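PDB 2Y2W: intracellular exo-alpha-(1->5)-L-arabinofuranosidase from Bifidobacterium longum, which cleaves terminal alpha-L-arabinofuranosyl residues from arabinans and arabinoxylan, as a family 51 glycoside hydrolase acting in plant cell-wall breakdown. Local coordinates for residues R172-A177 with D235-A240; K514-H519 with V535-L540. One frame throughout, in Å; residues are numbered along the deposited sequence.

Interaction 1 (R172-A177 with D235-A240); sequences RGLKAA and DKVAHA
Leu-174 reaches across to Val-237 and Ala-240 where two neighbouring outer helices of the (beta/alpha)8 barrel pack, 174-185 after the third strand and 227-244 after the fourth. No hydrogen bond joins the segments; the contact is apolar, with the Leu-174 and Val-237 CA atoms 5.4 Å apart. CG of Leu-174 stands anti to its backbone N (chi1 173°), and beyond it CD1 lies over the far helix, 3.8 Å from Ala-240 CB and 3.9 Å from Val-237 CA. The same methyl lies near Lys-236 O, the carbonyl that accepts the helical bond from Ala-240 N, so it sits against the turn from Lys-236 to Ala-240.

Val-237 answers with both branches. CG2 sits 3.9 Å from Leu-174 CA, at the base of the leucine, while CG1, anti to the backbone N (chi1 -179°), meets Ala-177 CB one turn further along. Gly-173, at the N-cap position, receives Ala-177 N on its O at 3.0 Å and so starts the turn that carries both Leu-174 and Ala-177. Val-237 also rests on Ile-212 of the fourth barrel strand. Another chain borders the site: Lys-236 NZ forms a salt bridge with Glu-229 of the second subunit, and Leu-174 packs on Gly-170 of that subunit. Between the buried residues Ala-177 and Val-237, the methyls CB and CG1 lie 4.0 Å apart.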
ATOM      1  N   ARG D 172      -8.579   0.742   2.909  1.00 20.64           N
ATOM      2  CA  ARG D 172      -8.565   1.266   1.542  1.00 20.80           C
ATOM      3  C   ARG D 172      -7.828   2.605   1.448  1.00 20.84           C
ATOM      4  O   ARG D 172      -7.164   3.018   2.402  1.00 20.88           O
ATOM      5  CB  ARG D 172      -9.995   1.380   1.010  1.00 20.71           C
ATOM      6  CG  ARG D 172     -10.473   0.095   0.379  1.00 21.40           C
ATOM      7  CD  ARG D 172     -11.898  -0.240   0.757  1.00 21.64           C
ATOM      8  NE  ARG D 172     -12.897   0.361  -0.125  1.00 21.79           N
ATOM      9  CZ  ARG D 172     -13.168  -0.045  -1.363  1.00 21.49           C
ATOM     10  NH1 ARG D 172     -12.491  -1.040  -1.922  1.00 22.15           N
ATOM     11  NH2 ARG D 172     -14.110   0.567  -2.057  1.00 21.24           N
ATOM     12  N   GLY D 173      -7.936   3.268   0.297  1.00 20.82           N
ATOM     13  CA  GLY D 173      -7.244   4.532   0.071  1.00 20.55           C
ATOM     14  C   GLY D 173      -7.608   5.250  -1.217  1.00 20.46           C
ATOM     15  O   GLY D 173      -8.786   5.478  -1.506  1.00 20.52           O
ATOM     16  N   LEU D 174      -6.578   5.592  -1.989  1.00 20.19           N
ATOM     17  CA  LEU D 174      -6.694   6.507  -3.127  1.00 19.99           C
ATOM     18  C   LEU D 174      -7.730   6.112  -4.176  1.00 19.89           C
ATOM     19  O   LEU D 174      -8.603   6.913  -4.520  1.00 19.92           O
ATOM     20  CB  LEU D 174      -5.321   6.712  -3.786  1.00 19.98           C
ATOM     21  CG  LEU D 174      -5.236   7.510  -5.090  1.00 19.68           C
ATOM     22  CD1 LEU D 174      -5.701   8.942  -4.892  1.00 20.28           C
ATOM     23  CD2 LEU D 174      -3.821   7.487  -5.628  1.00 20.34           C
ATOM     24  N   LYS D 175      -7.624   4.890  -4.690  1.00 19.80           N
ATOM     25  CA  LYS D 175      -8.468   4.457  -5.802  1.00 19.58           C
ATOM     26  C   LYS D 175      -9.952   4.476  -5.428  1.00 19.38           C
ATOM     27  O   LYS D 175     -10.780   4.947  -6.210  1.00 19.44           O
ATOM     28  CB  LYS D 175      -8.042   3.079  -6.313  1.00 19.55           C
ATOM     29  CG  LYS D 175      -8.680   2.694  -7.640  1.00 19.60           C
ATOM     30  CD  LYS D 175      -8.525   1.208  -7.912  1.00 19.71           C
ATOM     31  CE  LYS D 175      -9.237   0.799  -9.190  1.00 20.10           C
ATOM     32  NZ  LYS D 175     -10.705   0.683  -9.003  1.00 19.75           N
ATOM     33  N   ALA D 176     -10.276   3.984  -4.233  1.00 19.11           N
ATOM     34  CA  ALA D 176     -11.662   3.971  -3.750  1.00 19.02           C
ATOM     35  C   ALA D 176     -12.185   5.384  -3.488  1.00 18.92           C
ATOM     36  O   ALA D 176     -13.359   5.667  -3.729  1.00 18.84           O
ATOM     37  CB  ALA D 176     -11.795   3.113  -2.507  1.00 18.84           C
ATOM     38  N   ALA D 177     -11.306   6.260  -3.002  1.00 18.81           N
ATOM     39  CA  ALA D 177     -11.655   7.657  -2.759  1.00 18.73           C
ATOM     40  C   ALA D 177     -12.088   8.352  -4.048  1.00 18.69           C
ATOM     41  O   ALA D 177     -13.089   9.063  -4.063  1.00 18.80           O
ATOM     42  CB  ALA D 177     -10.491   8.396  -2.112  1.00 18.67           C
ATOM     43  N   ASP D 235      -1.315  13.460   0.931  1.00 24.95           N
ATOM     44  CA  ASP D 235      -0.795  14.267  -0.169  1.00 24.95           C
ATOM     45  C   ASP D 235      -1.249  13.710  -1.514  1.00 24.70           C
ATOM     46  O   ASP D 235      -1.642  14.472  -2.398  1.00 24.84           O
ATOM     47  CB  ASP D 235       0.735  14.352  -0.111  1.00 25.24           C
ATOM     48  CG  ASP D 235       1.327  15.168  -1.258  1.00 26.02           C
ATOM     49  OD1 ASP D 235       0.728  16.191  -1.660  1.00 27.10           O
ATOM     50  OD2 ASP D 235       2.406  14.781  -1.754  1.00 26.82           O
ATOM     51  N   LYS D 236      -1.193  12.387  -1.658  1.00 24.35           N
ATOM     52  CA  LYS D 236      -1.650  11.705  -2.873  1.00 24.12           C
ATOM     53  C   LYS D 236      -3.158  11.853  -3.088  1.00 24.01           C
ATOM     54  O   LYS D 236      -3.599  12.217  -4.180  1.00 23.86           O
ATOM     55  CB  LYS D 236      -1.265  10.221  -2.843  1.00 24.09           C
ATOM     56  CG  LYS D 236       0.222   9.949  -3.040  1.00 24.34           C
ATOM     57  CD  LYS D 236       0.567   8.485  -2.771  1.00 24.25           C
ATOM     58  CE  LYS D 236       2.076   8.258  -2.721  1.00 24.51           C
ATOM     59  NZ  LYS D 236       2.759   9.008  -1.618  1.00 24.28           N
ATOM     60  N   VAL D 237      -3.937  11.589  -2.037  1.00 23.85           N
ATOM     61  CA  VAL D 237      -5.401  11.618  -2.120  1.00 23.78           C
ATOM     62  C   VAL D 237      -5.958  13.035  -2.301  1.00 23.76           C
ATOM     63  O   VAL D 237      -6.848  13.251  -3.128  1.00 23.77           O
ATOM     64  CB  VAL D 237      -6.065  10.913  -0.906  1.00 23.79           C
ATOM     65  CG1 VAL D 237      -7.584  10.933  -1.024  1.00 23.48           C
ATOM     66  CG2 VAL D 237      -5.575   9.478  -0.793  1.00 23.75           C
ATOM     67  N   ALA D 238      -5.431  13.989  -1.532  1.00 23.81           N
ATOM     68  CA  ALA D 238      -5.887  15.384  -1.595  1.00 23.63           C
ATOM     69  C   ALA D 238      -5.617  16.024  -2.954  1.00 23.51           C
ATOM     70  O   ALA D 238      -6.473  16.725  -3.496  1.00 23.49           O
ATOM     71  CB  ALA D 238      -5.261  16.210  -0.482  1.00 23.62           C
ATOM     72  N   HIS D 239      -4.427  15.777  -3.497  1.00 23.39           N
ATOM     73  CA  HIS D 239      -4.068  16.275  -4.823  1.00 23.32           C
ATOM     74  C   HIS D 239      -4.986  15.729  -5.914  1.00 23.26           C
ATOM     75  O   HIS D 239      -5.516  16.495  -6.722  1.00 23.22           O
ATOM     76  CB  HIS D 239      -2.611  15.946  -5.163  1.00 23.34           C
ATOM     77  CG  HIS D 239      -2.303  16.050  -6.624  1.00 23.58           C
ATOM     78  ND1 HIS D 239      -2.172  14.945  -7.437  1.00 23.95           N
ATOM     79  CD2 HIS D 239      -2.142  17.129  -7.425  1.00 23.38           C
ATOM     80  CE1 HIS D 239      -1.924  15.338  -8.673  1.00 24.07           C
ATOM     81  NE2 HIS D 239      -1.899  16.660  -8.692  1.00 24.15           N
ATOM     82  N   ALA D 240      -5.157  14.408  -5.929  1.00 23.23           N
ATOM     83  CA  ALA D 240      -5.958  13.724  -6.939  1.00 23.30           C
ATOM     84  C   ALA D 240      -7.423  14.142  -6.896  1.00 23.50           C
ATOM     85  O   ALA D 240      -8.044  14.342  -7.938  1.00 23.42           O
ATOM     86  CB  ALA D 240      -5.827  12.216  -6.790  1.00 23.29           C
TER

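Interaction 2 (K514-H519 with V535-L540)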
ATOM      1  N   LYS D 514     -35.334  37.212  25.014  1.00 56.06           N
ATOM      2  CA  LYS D 514     -35.474  35.959  25.748  1.00 55.87           C
ATOM      3  C   LYS D 514     -34.177  35.622  26.476  1.00 55.70           C
ATOM      4  O   LYS D 514     -33.118  35.504  25.856  1.00 55.65           O
ATOM      5  CB  LYS D 514     -35.877  34.819  24.807  1.00 55.87           C
ATOM      6  N   ALA D 515     -34.270  35.492  27.796  1.00 55.53           N
ATOM      7  CA  ALA D 515     -33.131  35.122  28.629  1.00 55.38           C
ATOM      8  C   ALA D 515     -33.363  33.751  29.252  1.00 55.25           C
ATOM      9  O   ALA D 515     -34.480  33.428  29.662  1.00 55.22           O
ATOM     10  CB  ALA D 515     -32.897  36.167  29.706  1.00 55.45           C
ATOM     11  N   GLN D 516     -32.305  32.946  29.313  1.00 55.07           N
ATOM     12  CA  GLN D 516     -32.410  31.582  29.827  1.00 54.91           C
ATOM     13  C   GLN D 516     -31.326  31.242  30.845  1.00 54.83           C
ATOM     14  O   GLN D 516     -30.240  31.828  30.842  1.00 54.73           O
ATOM     15  CB  GLN D 516     -32.386  30.566  28.681  1.00 54.93           C
ATOM     16  CG  GLN D 516     -33.667  30.505  27.854  1.00 54.96           C
ATOM     17  CD  GLN D 516     -33.676  29.349  26.865  1.00 54.93           C
ATOM     18  OE1 GLN D 516     -32.658  29.031  26.248  1.00 55.00           O
ATOM     19  NE2 GLN D 516     -34.833  28.718  26.710  1.00 54.86           N
ATOM     20  N   LEU D 517     -31.643  30.282  31.708  1.00 54.76           N
ATOM     21  CA  LEU D 517     -30.725  29.785  32.723  1.00 54.73           C
ATOM     22  C   LEU D 517     -30.747  28.259  32.741  1.00 54.63           C
ATOM     23  O   LEU D 517     -31.803  27.647  32.924  1.00 54.64           O
ATOM     24  CB  LEU D 517     -31.103  30.347  34.103  1.00 54.77           C
ATOM     25  CG  LEU D 517     -30.603  29.665  35.385  1.00 54.85           C
ATOM     26  CD1 LEU D 517     -29.166  30.050  35.711  1.00 54.75           C
ATOM     27  CD2 LEU D 517     -31.523  29.993  36.558  1.00 55.03           C
ATOM     28  N   LEU D 518     -29.583  27.652  32.529  1.00 54.50           N
ATOM     29  CA  LEU D 518     -29.425  26.218  32.731  1.00 54.48           C
ATOM     30  C   LEU D 518     -28.655  25.943  34.013  1.00 54.46           C
ATOM     31  O   LEU D 518     -27.425  26.032  34.045  1.00 54.45           O
ATOM     32  CB  LEU D 518     -28.746  25.543  31.536  1.00 54.46           C
ATOM     33  CG  LEU D 518     -29.625  24.667  30.638  1.00 54.50           C
ATOM     34  CD1 LEU D 518     -28.800  24.115  29.496  1.00 54.47           C
ATOM     35  CD2 LEU D 518     -30.277  23.526  31.418  1.00 54.44           C
ATOM     36  N   HIS D 519     -29.396  25.625  35.070  1.00 54.44           N
ATOM     37  CA  HIS D 519     -28.809  25.292  36.361  1.00 54.46           C
ATOM     38  C   HIS D 519     -29.727  24.401  37.179  1.00 54.45           C
ATOM     39  O   HIS D 519     -30.942  24.601  37.207  1.00 54.51           O
ATOM     40  CB  HIS D 519     -28.480  26.557  37.160  1.00 54.47           C
ATOM     41  CG  HIS D 519     -28.186  26.293  38.603  1.00 54.54           C
ATOM     42  ND1 HIS D 519     -26.986  25.771  39.034  1.00 54.51           N
ATOM     43  CD2 HIS D 519     -28.947  26.455  39.711  1.00 54.61           C
ATOM     44  CE1 HIS D 519     -27.017  25.633  40.348  1.00 54.73           C
ATOM     45  NE2 HIS D 519     -28.195  26.042  40.784  1.00 54.75           N
ATOM     46  N   VAL D 535     -34.692  18.651  33.468  1.00 54.19           N
ATOM     47  CA  VAL D 535     -33.690  19.713  33.369  1.00 54.23           C
ATOM     48  C   VAL D 535     -33.900  20.507  32.078  1.00 54.34           C
ATOM     49  O   VAL D 535     -33.374  20.157  31.017  1.00 54.36           O
ATOM     50  CB  VAL D 535     -32.238  19.167  33.447  1.00 54.18           C
ATOM     51  CG1 VAL D 535     -31.227  20.313  33.441  1.00 54.08           C
ATOM     52  CG2 VAL D 535     -32.047  18.301  34.684  1.00 54.16           C
ATOM     53  N   THR D 536     -34.691  21.569  32.181  1.00 54.45           N
ATOM     54  CA  THR D 536     -34.962  22.456  31.054  1.00 54.55           C
ATOM     55  C   THR D 536     -34.526  23.876  31.412  1.00 54.64           C
ATOM     56  O   THR D 536     -34.483  24.223  32.595  1.00 54.66           O
ATOM     57  CB  THR D 536     -36.460  22.440  30.661  1.00 54.53           C
ATOM     58  OG1 THR D 536     -37.269  22.669  31.822  1.00 54.70           O
ATOM     59  CG2 THR D 536     -36.841  21.104  30.034  1.00 54.49           C
ATOM     60  N   PRO D 537     -34.180  24.698  30.399  1.00 54.78           N
ATOM     61  CA  PRO D 537     -33.803  26.088  30.660  1.00 54.85           C
ATOM     62  C   PRO D 537     -34.934  26.872  31.308  1.00 54.92           C
ATOM     63  O   PRO D 537     -36.077  26.813  30.847  1.00 54.85           O
ATOM     64  CB  PRO D 537     -33.507  26.644  29.265  1.00 54.85           C
ATOM     65  CG  PRO D 537     -33.156  25.461  28.456  1.00 54.82           C
ATOM     66  CD  PRO D 537     -34.014  24.351  28.976  1.00 54.79           C
ATOM     67  N   GLN D 538     -34.604  27.588  32.380  1.00 55.10           N
ATOM     68  CA  GLN D 538     -35.570  28.390  33.122  1.00 55.26           C
ATOM     69  C   GLN D 538     -35.317  29.876  32.874  1.00 55.36           C
ATOM     70  O   GLN D 538     -34.177  30.270  32.622  1.00 55.34           O
ATOM     71  CB  GLN D 538     -35.489  28.076  34.623  1.00 55.26           C
ATOM     72  CG  GLN D 538     -35.661  26.596  34.982  1.00 55.31           C
ATOM     73  CD  GLN D 538     -36.967  26.000  34.477  1.00 55.33           C
ATOM     74  OE1 GLN D 538     -38.048  26.531  34.731  1.00 55.61           O
ATOM     75  NE2 GLN D 538     -36.869  24.885  33.763  1.00 55.08           N
ATOM     76  N   PRO D 539     -36.380  30.704  32.925  1.00 55.51           N
ATOM     77  CA  PRO D 539     -36.223  32.147  32.746  1.00 55.64           C
ATOM     78  C   PRO D 539     -35.220  32.754  33.727  1.00 55.81           C
ATOM     79  O   PRO D 539     -35.277  32.480  34.928  1.00 55.88           O
ATOM     80  CB  PRO D 539     -37.629  32.685  33.018  1.00 55.61           C
ATOM     81  CG  PRO D 539     -38.528  31.573  32.635  1.00 55.52           C
ATOM     82  CD  PRO D 539     -37.801  30.322  33.035  1.00 55.55           C
ATOM     83  N   LEU D 540     -34.302  33.557  33.199  1.00 55.94           N
ATOM     84  CA  LEU D 540     -33.310  34.254  34.010  1.00 56.09           C
ATOM     85  C   LEU D 540     -33.916  35.516  34.620  1.00 56.28           C
ATOM     86  O   LEU D 540     -34.775  36.159  34.006  1.00 56.33           O
ATOM     87  CB  LEU D 540     -32.084  34.600  33.153  1.00 56.02           C
ATOM     88  CG  LEU D 540     -30.975  35.508  33.701  1.00 55.93           C
ATOM     89  CD1 LEU D 540     -30.226  34.860  34.861  1.00 55.80           C
ATOM     90  CD2 LEU D 540     -30.014  35.895  32.592  1.00 55.68           C
TER
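Val-535 CG1 meets Leu-518 CD2 at 3.9 Å, the side chains crossing at about a right angle, where 535-540 runs antiparallel beside strand 512-518 in the C-terminal beta-sandwich. The CB of Thr-536 points away from strand 512-518, and its side chain touches Tyr-432 of helix 431-440. The CA-H of Pro-537 approaches Leu-517 O, a contact of 3.4 Å from CA to O, and the proline ring lies side by side with Gln-516. CG of Gln-516 lies beside the backbone N (chi1 -73°) and anti to the carbonyl carbon, and the extended chain runs past the proline, bringing NE2 to 3.5 Å from Pro-537 CB. An alanine in place of Gln-516 would probably open a gap beside Pro-537 CB, since the CG, CD and NE2 that line it would be gone.

Gln-538 supplies the hydrogen-bonded pair with Leu-517. Its N gives Leu-517 O a nearly straight bond (2.9 Å, 169°), while its O takes the more bent one from Leu-517 N (2.7 Å, 131°). Its side chain folds back at chi2, and NE2 donates to Thr-536 O at 2.7 Å from well above that carbonyl's plane. Pro-539 has its CB pointing away from the strand and, like Pro-537, no N-H to donate. Leu-540 turns back in, also touching Ile-560 of strand 558-564; its CB lies 3.9 Å from Ala-515 CB, and CD2 4.1 Å from the same methyl.

How the interactions relate
The chain starts with two short strands of the mixed sheet, then builds the first three barrel strands before helix 174-185. Interaction 1 closes when helix 227-244 packs against that helix, spanning 57 residues that include the fourth barrel strand, 209-212. With the barrel completed, interaction 2 opens on strand 512-518 of the mixed sheet and closes over 15 residues without helix or strand, joining the short strand 538-539 to 512-518, which pairs on with 558-564. The two are in series, neither nesting nor crossing. The centres of interactions 1 and 2 are about 48 Å apart, on opposite sides of the chain's centre. Interaction 1 borders other subunits, whereas interaction 2 touches no other chain of the assembly.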